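Local coordinates for protein KLLA0C04147p (Kluyveromyces lactis, PDB 5H2D) that binds ergosterol through its oxysterol-binding-protein-related domain, the part present here, and probably transfers sterols between membranes, at residues L185-I190 with L200-K205; E78-A83 with W161-E166; N195-L200 with N230-D235; D84-A89 with A103-S108. All coordinates share one frame; numbering follows the deposited sequence.

Contact 1. Residues L185-I190 with L200-K205; sequences LWYLTI and LYTYKK. With ERG (ergosterol), chain B.
Lys205 lies across the indole of Trp186 and ends on the hydroxyl of ergosterol. From CB the chain runs out extended. Its CG is 3.8 Å from Trp186 NE1, and CD passes the same nitrogen while already coming close to ergosterol O1. CE sits over the five-membered ring, a CH-pi contact 3.7 Å from CE to the centroid of that Trp186 ring. NZ then stands over the six-membered ring, 3.6 Å from NZ to its centroid and 26° off the normal, a cation-pi contact. From there Lys205 NZ donates to ergosterol O1 at 2.8 Å and forms a salt bridge with Asp79, so the ammonium is held by a sterol oxygen, a carboxylate and a ring face at once. At the rim of the indole a water accepts from Lys205 N and, weakly, from Trp186 NE1.

Behind this site the two strands are antiparallel neighbours. Trp186 and Tyr203 form a hydrogen-bonded pair, with Trp186 N to Tyr203 O at 2.9 Å, and Leu188 with Tyr201 forms the next. The Tyr203 ring takes Trp186 CB over one face, 4.1 Å from CB to the Tyr203 centroid. On the other side of the hairpin Thr202 CG2 meets Tyr187 CD2 at 3.7 Å. The hairpin lies between strand 161-173, beside 178-190, and strand 219-230, beside 199-203, while helix 95-108 covers the face carrying Leu188, Tyr201 and Tyr203.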
# COMPACT_ATOMS: atom_id res chain seq x y z
N LEU A 185 -6.18 -9.71 -4.48
CA LEU A 185 -5.68 -9.41 -5.81
C LEU A 185 -5.61 -7.90 -6.03
O LEU A 185 -6.50 -7.15 -5.59
CB LEU A 185 -6.57 -10.05 -6.87
CG LEU A 185 -6.10 -10.07 -8.32
CD1 LEU A 185 -4.79 -10.83 -8.45
CD2 LEU A 185 -7.18 -10.69 -9.20
N TRP A 186 -4.56 -7.46 -6.71
CA TRP A 186 -4.34 -6.05 -7.01
C TRP A 186 -4.47 -5.79 -8.51
O TRP A 186 -4.04 -6.61 -9.33
CB TRP A 186 -2.97 -5.62 -6.49
CG TRP A 186 -3.01 -5.72 -5.00
CD1 TRP A 186 -2.72 -6.81 -4.25
CD2 TRP A 186 -3.49 -4.72 -4.09
NE1 TRP A 186 -2.94 -6.55 -2.92
CE2 TRP A 186 -3.41 -5.27 -2.80
CE3 TRP A 186 -3.94 -3.40 -4.24
CZ2 TRP A 186 -3.78 -4.55 -1.67
CZ3 TRP A 186 -4.31 -2.69 -3.11
CH2 TRP A 186 -4.22 -3.26 -1.84
N TYR A 187 -5.08 -4.66 -8.86
CA TYR A 187 -5.46 -4.33 -10.23
C TYR A 187 -4.82 -3.01 -10.60
O TYR A 187 -5.10 -1.99 -9.96
CB TYR A 187 -6.97 -4.20 -10.36
CG TYR A 187 -7.80 -5.44 -10.17
CD1 TYR A 187 -7.99 -5.99 -8.90
CD2 TYR A 187 -8.44 -6.05 -11.24
CE1 TYR A 187 -8.76 -7.13 -8.71
CE2 TYR A 187 -9.22 -7.19 -11.07
CZ TYR A 187 -9.39 -7.73 -9.80
OH TYR A 187 -10.17 -8.85 -9.62
N LEU A 188 -4.01 -3.00 -11.65
CA LEU A 188 -3.31 -1.79 -12.05
C LEU A 188 -3.63 -1.53 -13.52
O LEU A 188 -3.33 -2.37 -14.37
CB LEU A 188 -1.80 -1.93 -11.81
CG LEU A 188 -1.03 -0.62 -11.65
CD1 LEU A 188 0.25 -0.83 -10.87
CD2 LEU A 188 -0.72 -0.02 -13.02
N THR A 189 -4.30 -0.42 -13.78
CA THR A 189 -4.76 -0.06 -15.12
C THR A 189 -3.87 1.05 -15.66
O THR A 189 -3.64 2.05 -14.98
CB THR A 189 -6.21 0.41 -15.10
OG1 THR A 189 -7.06 -0.64 -14.62
CG2 THR A 189 -6.67 0.82 -16.50
N ILE A 190 -3.35 0.87 -16.88
CA ILE A 190 -2.54 1.88 -17.53
C ILE A 190 -3.30 2.38 -18.75
O ILE A 190 -3.85 1.57 -19.50
CB ILE A 190 -1.15 1.35 -17.95
CG1 ILE A 190 -0.30 0.99 -16.72
CG2 ILE A 190 -0.44 2.40 -18.81
CD1 ILE A 190 0.22 2.20 -15.96
N LEU A 200 -5.03 -3.73 -18.41
CA LEU A 200 -5.14 -4.15 -17.01
C LEU A 200 -4.03 -5.11 -16.65
O LEU A 200 -3.88 -6.16 -17.28
CB LEU A 200 -6.49 -4.83 -16.75
CG LEU A 200 -6.65 -5.47 -15.37
CD1 LEU A 200 -6.64 -4.39 -14.29
CD2 LEU A 200 -7.93 -6.30 -15.29
N TYR A 201 -3.28 -4.79 -15.59
CA TYR A 201 -2.33 -5.69 -14.97
C TYR A 201 -2.89 -6.18 -13.65
O TYR A 201 -3.53 -5.41 -12.92
CB TYR A 201 -0.99 -4.99 -14.72
CG TYR A 201 -0.32 -4.40 -15.95
CD1 TYR A 201 -0.67 -3.14 -16.44
CD2 TYR A 201 0.70 -5.09 -16.58
CE1 TYR A 201 -0.03 -2.61 -17.55
CE2 TYR A 201 1.34 -4.57 -17.69
CZ TYR A 201 0.97 -3.33 -18.17
OH TYR A 201 1.62 -2.81 -19.28
N THR A 202 -2.68 -7.45 -13.32
CA THR A 202 -3.05 -7.95 -11.99
C THR A 202 -1.91 -8.76 -11.38
O THR A 202 -1.09 -9.36 -12.10
CB THR A 202 -4.33 -8.81 -12.01
OG1 THR A 202 -4.14 -9.94 -12.87
CG2 THR A 202 -5.53 -8.01 -12.48
N TYR A 203 -1.86 -8.78 -10.05
CA TYR A 203 -0.83 -9.51 -9.31
C TYR A 203 -1.22 -9.57 -7.84
O TYR A 203 -2.15 -8.88 -7.40
CB TYR A 203 0.54 -8.85 -9.45
CG TYR A 203 0.66 -7.54 -8.72
CD1 TYR A 203 0.10 -6.38 -9.23
CD2 TYR A 203 1.32 -7.49 -7.50
CE1 TYR A 203 0.22 -5.17 -8.52
CE2 TYR A 203 1.44 -6.32 -6.80
CZ TYR A 203 0.89 -5.17 -7.31
OH TYR A 203 1.04 -4.01 -6.58
N LYS A 204 -0.52 -10.42 -7.09
CA LYS A 204 -0.59 -10.45 -5.63
C LYS A 204 0.75 -10.08 -5.03
O LYS A 204 1.81 -10.38 -5.59
CB LYS A 204 -1.03 -11.83 -5.11
CG LYS A 204 -2.42 -12.20 -5.55
CD LYS A 204 -2.90 -13.47 -4.89
CE LYS A 204 -4.38 -13.65 -5.13
NZ LYS A 204 -4.94 -14.77 -4.31
N LYS A 205 0.71 -9.45 -3.86
CA LYS A 205 1.89 -8.94 -3.21
C LYS A 205 2.69 -10.07 -2.55
O LYS A 205 2.15 -11.12 -2.21
CB LYS A 205 1.49 -7.90 -2.16
CG LYS A 205 0.90 -6.63 -2.77
CD LYS A 205 0.35 -5.71 -1.69
CE LYS A 205 -0.11 -4.39 -2.27
NZ LYS A 205 -0.72 -3.51 -1.23
C1 ERG B . 3.57 -4.66 3.37
C2 ERG B . 3.18 -3.83 2.14
C3 ERG B . 1.71 -4.05 1.90
C4 ERG B . 0.90 -3.60 3.11
C5 ERG B . 1.36 -4.20 4.34
C6 ERG B . 0.45 -4.46 5.34
C7 ERG B . 0.82 -4.98 6.59
C8 ERG B . 2.16 -5.24 6.89
C9 ERG B . 3.10 -5.19 5.81
C10 ERG B . 2.75 -4.28 4.61
C11 ERG B . 4.61 -5.01 6.28
C12 ERG B . 4.95 -5.79 7.55
C13 ERG B . 3.92 -5.40 8.64
C14 ERG B . 2.56 -5.90 8.11
C15 ERG B . 1.67 -5.73 9.33
C16 ERG B . 2.59 -6.11 10.53
C17 ERG B . 4.01 -6.25 9.91
C18 ERG B . 3.95 -3.89 8.97
C19 ERG B . 3.11 -2.82 5.03
C20 ERG B . 5.06 -5.88 10.98
C21 ERG B . 6.50 -5.91 10.47
C22 ERG B . 4.91 -6.92 12.09
C23 ERG B . 4.43 -6.51 13.44
C24 ERG B . 4.25 -7.56 14.53
C25 ERG B . 4.77 -6.99 15.85
C26 ERG B . 6.26 -6.67 15.69
C27 ERG B . 4.62 -7.98 17.02
C28 ERG B . 2.77 -7.88 14.60
O1 ERG B . 1.27 -3.32 0.70
O HOH W 1 -1.74 -9.53 -2.35

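Contact 2. Residues E78-A83 with W161-E166; sequences EDLEYA and WDFFGE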
# COMPACT_ATOMS: atom_id res chain seq x y z
N GLU A 78 1.13 3.46 1.31
CA GLU A 78 2.54 3.54 0.99
C GLU A 78 2.90 2.78 -0.29
O GLU A 78 4.03 2.91 -0.76
CB GLU A 78 3.37 3.05 2.19
CG GLU A 78 3.22 3.98 3.40
CD GLU A 78 4.11 3.62 4.59
OE1 GLU A 78 5.35 3.51 4.43
OE2 GLU A 78 3.57 3.48 5.72
N ASP A 79 1.97 2.00 -0.86
CA ASP A 79 2.14 1.48 -2.21
C ASP A 79 2.46 2.59 -3.19
O ASP A 79 3.11 2.36 -4.23
CB ASP A 79 0.88 0.79 -2.74
CG ASP A 79 0.58 -0.55 -2.12
OD1 ASP A 79 1.46 -1.16 -1.45
OD2 ASP A 79 -0.58 -1.00 -2.32
N LEU A 80 2.01 3.80 -2.89
CA LEU A 80 2.06 4.91 -3.84
C LEU A 80 3.31 5.76 -3.72
O LEU A 80 3.42 6.76 -4.45
CB LEU A 80 0.82 5.80 -3.65
CG LEU A 80 -0.50 5.05 -3.82
CD1 LEU A 80 -1.66 6.01 -3.67
CD2 LEU A 80 -0.53 4.34 -5.18
N GLU A 81 4.25 5.41 -2.84
CA GLU A 81 5.38 6.31 -2.58
C GLU A 81 6.13 6.64 -3.87
O GLU A 81 6.54 7.79 -4.07
CB GLU A 81 6.34 5.69 -1.56
CG GLU A 81 7.52 6.59 -1.25
CD GLU A 81 8.39 6.08 -0.10
OE1 GLU A 81 8.04 5.05 0.52
OE2 GLU A 81 9.44 6.69 0.18
N TYR A 82 6.31 5.66 -4.75
CA TYR A 82 7.05 5.86 -5.99
C TYR A 82 6.14 5.74 -7.21
O TYR A 82 6.52 5.17 -8.23
CB TYR A 82 8.21 4.87 -6.08
CG TYR A 82 9.15 4.95 -4.89
CD1 TYR A 82 10.22 5.85 -4.88
CD2 TYR A 82 8.97 4.14 -3.77
CE1 TYR A 82 11.09 5.94 -3.79
CE2 TYR A 82 9.84 4.21 -2.69
CZ TYR A 82 10.88 5.12 -2.69
OH TYR A 82 11.73 5.18 -1.60
N ALA A 83 4.93 6.27 -7.10
CA ALA A 83 3.94 6.18 -8.17
C ALA A 83 4.36 6.91 -9.45
O ALA A 83 3.75 6.66 -10.49
CB ALA A 83 2.59 6.72 -7.68
N TRP A 161 -3.36 6.28 -14.99
CA TRP A 161 -3.36 4.95 -14.38
C TRP A 161 -4.33 4.92 -13.21
O TRP A 161 -4.58 5.95 -12.57
CB TRP A 161 -1.96 4.54 -13.90
CG TRP A 161 -1.30 5.55 -12.98
CD1 TRP A 161 -0.44 6.55 -13.35
CD2 TRP A 161 -1.45 5.66 -11.56
NE1 TRP A 161 -0.05 7.27 -12.25
CE2 TRP A 161 -0.66 6.75 -11.14
CE3 TRP A 161 -2.17 4.94 -10.60
CZ2 TRP A 161 -0.57 7.14 -9.80
CZ3 TRP A 161 -2.09 5.33 -9.27
CH2 TRP A 161 -1.30 6.42 -8.88
N ASP A 162 -4.90 3.75 -12.97
CA ASP A 162 -5.67 3.46 -11.77
C ASP A 162 -5.00 2.31 -11.03
O ASP A 162 -4.22 1.54 -11.61
CB ASP A 162 -7.12 3.08 -12.09
CG ASP A 162 -7.82 4.11 -12.95
OD1 ASP A 162 -7.63 5.32 -12.71
OD2 ASP A 162 -8.53 3.68 -13.88
N PHE A 163 -5.31 2.18 -9.74
CA PHE A 163 -4.72 1.12 -8.92
C PHE A 163 -5.70 0.81 -7.80
O PHE A 163 -5.99 1.68 -6.98
CB PHE A 163 -3.36 1.54 -8.35
CG PHE A 163 -2.66 0.47 -7.55
CD1 PHE A 163 -2.52 -0.83 -8.05
CD2 PHE A 163 -2.07 0.77 -6.33
CE1 PHE A 163 -1.84 -1.81 -7.31
CE2 PHE A 163 -1.40 -0.20 -5.61
CZ PHE A 163 -1.29 -1.49 -6.10
N PHE A 164 -6.17 -0.43 -7.73
CA PHE A 164 -7.11 -0.78 -6.67
C PHE A 164 -6.93 -2.24 -6.29
O PHE A 164 -6.39 -3.04 -7.06
CB PHE A 164 -8.57 -0.49 -7.07
CG PHE A 164 -9.09 -1.32 -8.23
CD1 PHE A 164 -9.66 -2.57 -8.00
CD2 PHE A 164 -9.08 -0.82 -9.52
CE1 PHE A 164 -10.17 -3.33 -9.07
CE2 PHE A 164 -9.60 -1.58 -10.59
CZ PHE A 164 -10.14 -2.81 -10.35
N GLY A 165 -7.36 -2.57 -5.09
CA GLY A 165 -7.30 -3.97 -4.70
C GLY A 165 -7.75 -4.16 -3.27
O GLY A 165 -8.24 -3.24 -2.61
N GLU A 166 -7.61 -5.41 -2.82
CA GLU A 166 -8.07 -5.83 -1.50
C GLU A 166 -6.86 -6.12 -0.63
O GLU A 166 -6.00 -6.92 -1.02
CB GLU A 166 -8.94 -7.08 -1.62
CG GLU A 166 -9.43 -7.64 -0.29
CD GLU A 166 -10.18 -8.96 -0.45
OE1 GLU A 166 -11.36 -9.03 -0.05
OE2 GLU A 166 -9.60 -9.92 -0.98
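Trp161 opens the strand by pushing its six-membered ring against Ala83, with CZ2 3.8 Å from Ala83 CB and CH2 a little farther off. The methyl meets the indole obliquely, and on the same ring Leu80 CD2 comes within 4.3 Å of Trp161 CH2. Asp162 turns to the other side of the strand, as Phe164 does two residues later.

Phe163 is the second residue to reach across. Its CG stands anti to the backbone N (chi1 -177°), which carries the side chain out toward residues 78-83. Leu80 CD2 approaches Phe163 CD2 at 4.1 Å, again obliquely to the ring, so one leucine methyl bridges the two aromatic side chains of the strand. Strand 161-173 is part of the antiparallel beta-barrel of the OSBP-related domain, and residues 78-83 link two helices packed against it, 72-77 and 84-90. The linker is a 3-10 segment running into a type I turn from Leu80 to Ala83, closed by Ala83 N bonding to Leu80 O at 3.1 Å.

Farther round the Phe163 ring, Asp79 OD2 lies at the edge, 3.5 Å from CE2, with the carboxylate turned 57° from the ring plane. Such an approach brings the oxygen towards the slightly positive ring hydrogens. The same OD2 is held by a salt bridge from Lys205, and the Asp79 side chain is about 3 Å from the bound ergosterol.

Contact 3. Residues N195-L200 with N230-D235; sequences NGKEEL and NHNTGD
Asn232 and Leu200 join the two segments at their tighter end. Leu200 N donates to Asn232 OD1 at 3.0 Å, coming from above the amide carbonyl plane, and Leu200 O takes His231 N at 2.9 Å in a nearly straight bond (N-H...O 166°). The backbone of Leu200 is thus gripped through both its N-H and its carbonyl. One residue earlier on the strand, Glu199 OE2 accepts from Asn230 ND2 at 3.1 Å. The bond lies in the amide plane but meets the carboxylate from above, the two planes being 87° apart. The other carboxylate oxygen, OE1, has Arg98 (a salt bridge) and Tyr201 as partners.

The outer end is looser. Exposed Lys197 swings its tip toward Asn232, but its ammonium and Asn232 ND2 are both donors and do not bond. A water instead links Lys197 to the backbone of Asn232, accepting from Lys197 NZ at 3.1 Å and donating to Asn232 O.

The loop that receives the strand is shaped by its own side chains. Asn230 OD1 accepts from Asn232 N at 2.7 Å, an Asx turn, and Thr233 OG1 accepts from Asp235 N, an ST turn; together they carry the chain from strand 219-230 into strand 236-241 as a beta hairpin.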
# COMPACT_ATOMS: atom_id res chain seq x y z
N ASN A 195 0.08 3.70 -28.70
CA ASN A 195 0.25 2.30 -29.07
C ASN A 195 -0.28 1.37 -27.98
O ASN A 195 0.45 0.57 -27.40
CB ASN A 195 1.72 1.99 -29.38
CG ASN A 195 1.90 0.61 -30.00
OD1 ASN A 195 1.14 0.22 -30.89
ND2 ASN A 195 2.87 -0.14 -29.50
N GLY A 196 -1.57 1.50 -27.72
CA GLY A 196 -2.22 0.59 -26.80
C GLY A 196 -3.51 1.15 -26.23
O GLY A 196 -3.57 2.32 -25.83
N LYS A 197 -4.55 0.33 -26.23
CA LYS A 197 -5.77 0.66 -25.51
C LYS A 197 -5.52 0.54 -24.01
O LYS A 197 -4.51 -0.02 -23.57
CB LYS A 197 -6.90 -0.28 -25.93
CG LYS A 197 -6.40 -1.66 -26.35
CD LYS A 197 -7.34 -2.80 -25.95
CE LYS A 197 -6.72 -4.14 -26.31
NZ LYS A 197 -7.45 -5.29 -25.71
N GLU A 198 -6.44 1.10 -23.23
CA GLU A 198 -6.38 0.91 -21.78
C GLU A 198 -6.16 -0.56 -21.47
O GLU A 198 -6.81 -1.44 -22.05
CB GLU A 198 -7.68 1.41 -21.15
CG GLU A 198 -7.73 1.36 -19.63
CD GLU A 198 -8.99 2.01 -19.08
OE1 GLU A 198 -8.95 3.22 -18.77
OE2 GLU A 198 -10.02 1.32 -18.97
N GLU A 199 -5.23 -0.84 -20.55
CA GLU A 199 -4.80 -2.21 -20.27
C GLU A 199 -4.80 -2.47 -18.77
O GLU A 199 -4.57 -1.56 -17.97
CB GLU A 199 -3.41 -2.49 -20.86
CG GLU A 199 -2.33 -1.58 -20.30
CD GLU A 199 -1.02 -1.69 -21.02
OE1 GLU A 199 -0.04 -1.08 -20.56
OE2 GLU A 199 -0.98 -2.38 -22.07
N LEU A 200 -5.03 -3.73 -18.41
CA LEU A 200 -5.14 -4.15 -17.01
C LEU A 200 -4.03 -5.11 -16.65
O LEU A 200 -3.88 -6.16 -17.28
CB LEU A 200 -6.49 -4.83 -16.75
CG LEU A 200 -6.65 -5.47 -15.37
CD1 LEU A 200 -6.64 -4.39 -14.29
CD2 LEU A 200 -7.93 -6.30 -15.29
N ASN A 230 -0.43 -8.96 -17.95
CA ASN A 230 -1.16 -7.95 -18.70
C ASN A 230 -2.29 -8.67 -19.42
O ASN A 230 -2.05 -9.43 -20.36
CB ASN A 230 -0.25 -7.22 -19.68
CG ASN A 230 -0.98 -6.15 -20.47
OD1 ASN A 230 -2.16 -6.31 -20.81
ND2 ASN A 230 -0.30 -5.06 -20.75
N HIS A 231 -3.53 -8.44 -18.97
CA HIS A 231 -4.65 -9.20 -19.51
C HIS A 231 -4.97 -8.83 -20.95
O HIS A 231 -5.71 -9.56 -21.61
CB HIS A 231 -5.88 -9.02 -18.64
CG HIS A 231 -5.75 -9.64 -17.29
ND1 HIS A 231 -6.22 -10.90 -17.00
CD2 HIS A 231 -5.19 -9.17 -16.15
CE1 HIS A 231 -5.95 -11.19 -15.73
NE2 HIS A 231 -5.33 -10.15 -15.20
N ASN A 232 -4.42 -7.73 -21.44
CA ASN A 232 -4.74 -7.27 -22.78
C ASN A 232 -3.73 -7.73 -23.83
O ASN A 232 -4.13 -7.94 -24.98
CB ASN A 232 -4.85 -5.74 -22.80
CG ASN A 232 -6.05 -5.24 -21.99
OD1 ASN A 232 -6.04 -5.24 -20.76
ND2 ASN A 232 -7.09 -4.81 -22.70
N THR A 233 -2.46 -7.95 -23.47
CA THR A 233 -1.46 -8.11 -24.54
C THR A 233 -0.98 -9.52 -25.00
O THR A 233 -0.80 -9.70 -26.21
CB THR A 233 -0.20 -7.27 -24.23
OG1 THR A 233 0.27 -7.52 -22.90
CG2 THR A 233 -0.51 -5.78 -24.40
N GLY A 234 -0.73 -10.52 -24.15
CA GLY A 234 -0.69 -10.45 -22.70
C GLY A 234 0.71 -10.85 -22.21
O GLY A 234 1.04 -12.02 -21.99
N ASP A 235 1.54 -9.83 -22.08
CA ASP A 235 2.85 -9.96 -21.48
C ASP A 235 2.73 -10.42 -20.02
O ASP A 235 1.67 -10.34 -19.40
CB ASP A 235 3.57 -8.62 -21.56
CG ASP A 235 3.49 -8.01 -22.95
OD1 ASP A 235 3.80 -8.72 -23.92
OD2 ASP A 235 3.10 -6.82 -23.07
O HOH W 2 -6.72 -8.31 -25.65

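Contact 4. Residues D84-A89 with A103-S108; sequences DLLNQA and AIFTVS
Phe105 presents one ring face to Leu86, whose CD1 sits over the centre, 3.8 Å from the Phe105 centroid and only 8° off the normal, a well-aligned CH-pi contact. The other methyl, Leu86 CD2, covers the root of the ring, 3.7 Å from Phe105 CG. The leucine thus crosses the ring obliquely, with CD1 over its middle and CD2 near CG and CB. Phe105 CG is anti to the backbone N (chi1 168°), directed toward the other helix. Obliquely from the side away from Leu86, Asp79 O comes close to Phe105 CE1.

Leu85 packs nearer the backbone. Its CD1 lies 3.7 Å from Phe105 CA, reaches Ile104 CG2 at 4.3 Å and also touches Ser108 CB, while Leu85 CB meets Phe105 CB. The two helical segments run antiparallel, 178° between their directions, the axes of these short segments approaching to 9.3 Å.

Ser108 OG bonds to Phe105 O at 2.7 Å, and Ser108 N reaches the same oxygen from the same face of its plane. The Ser108 hydroxyl thus donates within its own helix while CB faces the leucine. On the far side of helix 95-108, Ala103, Thr106 and Val107 pack on strand 236-241. The contact between the helices is almost entirely carbon, and the hydroxyl bonds of Thr106 and Ser108 stay within their own helix, which is consistent with helices held together by shape and apolar burial.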
# COMPACT_ATOMS: atom_id res chain seq x y z
N ASP A 84 5.38 7.78 -9.39
CA ASP A 84 5.93 8.36 -10.62
C ASP A 84 6.28 7.27 -11.62
O ASP A 84 6.24 7.51 -12.84
CB ASP A 84 7.17 9.20 -10.31
CG ASP A 84 6.84 10.56 -9.70
OD1 ASP A 84 5.65 10.92 -9.64
OD2 ASP A 84 7.78 11.29 -9.29
N LEU A 85 6.66 6.09 -11.13
CA LEU A 85 7.01 4.98 -12.03
C LEU A 85 5.86 4.64 -12.96
O LEU A 85 6.10 4.14 -14.08
CB LEU A 85 7.41 3.74 -11.22
CG LEU A 85 8.75 3.86 -10.52
CD1 LEU A 85 8.93 2.76 -9.49
CD2 LEU A 85 9.88 3.82 -11.53
N LEU A 86 4.62 4.86 -12.53
CA LEU A 86 3.47 4.48 -13.34
C LEU A 86 3.22 5.47 -14.46
O LEU A 86 2.75 5.07 -15.53
CB LEU A 86 2.24 4.32 -12.44
CG LEU A 86 2.39 3.20 -11.41
CD1 LEU A 86 1.10 3.10 -10.62
CD2 LEU A 86 2.72 1.89 -12.08
N ASN A 87 3.52 6.75 -14.25
CA ASN A 87 3.46 7.72 -15.34
C ASN A 87 4.58 7.48 -16.33
O ASN A 87 4.38 7.60 -17.55
CB ASN A 87 3.52 9.14 -14.79
CG ASN A 87 2.27 9.50 -14.05
OD1 ASN A 87 1.17 9.15 -14.49
ND2 ASN A 87 2.43 10.16 -12.91
N GLN A 88 5.77 7.15 -15.83
CA GLN A 88 6.83 6.71 -16.73
C GLN A 88 6.37 5.52 -17.56
O GLN A 88 6.53 5.49 -18.78
CB GLN A 88 8.09 6.36 -15.94
CG GLN A 88 8.78 7.55 -15.29
CD GLN A 88 10.13 7.17 -14.73
OE1 GLN A 88 10.23 6.30 -13.89
NE2 GLN A 88 11.18 7.82 -15.23
N ALA A 89 5.77 4.52 -16.91
CA ALA A 89 5.27 3.35 -17.62
C ALA A 89 4.31 3.76 -18.74
O ALA A 89 4.41 3.26 -19.87
CB ALA A 89 4.58 2.39 -16.65
N ALA A 103 6.23 -3.55 -12.97
CA ALA A 103 6.83 -4.52 -12.06
C ALA A 103 7.71 -3.83 -11.03
O ALA A 103 7.66 -4.15 -9.84
CB ALA A 103 7.65 -5.54 -12.84
N ILE A 104 8.56 -2.92 -11.48
CA ILE A 104 9.44 -2.27 -10.52
C ILE A 104 8.63 -1.38 -9.58
O ILE A 104 8.95 -1.30 -8.39
CB ILE A 104 10.57 -1.53 -11.26
CG1 ILE A 104 11.47 -2.58 -11.91
CG2 ILE A 104 11.37 -0.67 -10.29
CD1 ILE A 104 12.47 -2.05 -12.92
N PHE A 105 7.53 -0.79 -10.06
CA PHE A 105 6.61 -0.14 -9.12
C PHE A 105 6.15 -1.10 -8.02
O PHE A 105 6.08 -0.71 -6.84
CB PHE A 105 5.39 0.42 -9.86
CG PHE A 105 4.28 0.84 -8.93
CD1 PHE A 105 4.35 2.05 -8.24
CD2 PHE A 105 3.17 0.03 -8.74
CE1 PHE A 105 3.33 2.43 -7.37
CE2 PHE A 105 2.14 0.41 -7.89
CZ PHE A 105 2.22 1.61 -7.20
N THR A 106 5.79 -2.34 -8.37
CA THR A 106 5.31 -3.25 -7.33
C THR A 106 6.40 -3.59 -6.32
O THR A 106 6.08 -3.90 -5.16
CB THR A 106 4.73 -4.55 -7.91
OG1 THR A 106 5.78 -5.42 -8.37
CG2 THR A 106 3.76 -4.26 -9.06
N VAL A 107 7.67 -3.50 -6.72
CA VAL A 107 8.79 -3.79 -5.83
C VAL A 107 9.14 -2.58 -4.97
O VAL A 107 9.64 -2.73 -3.85
CB VAL A 107 10.00 -4.24 -6.67
CG1 VAL A 107 11.26 -4.34 -5.81
CG2 VAL A 107 9.68 -5.56 -7.38
N SER A 108 8.84 -1.38 -5.47
CA SER A 108 9.35 -0.14 -4.88
C SER A 108 8.78 0.13 -3.49
O SER A 108 9.35 0.95 -2.77
CB SER A 108 9.03 1.03 -5.80
OG SER A 108 7.63 1.29 -5.86

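Overall arrangement
Contacts 1, 2 and 4 are buried and touch one another; contact 3 lies at the outer end of strand 199-203, its centre about 23 Å from the chain centre, and is partly open to solvent. Contacts 1 and 3 share that strand through Leu200, and Thr202 bonds to His231 between them. Contacts 1 and 2 meet at the sterol head group, and their strands 178-190 and 161-173 are neighbours. Contact 4 supplies the apolar filling, with Leu188 packing on Phe105 and Leu86. Chemistry follows place: carbon in 4, mixed charge and aromatics in 1 and 2, amide and carboxylate bonding in 3.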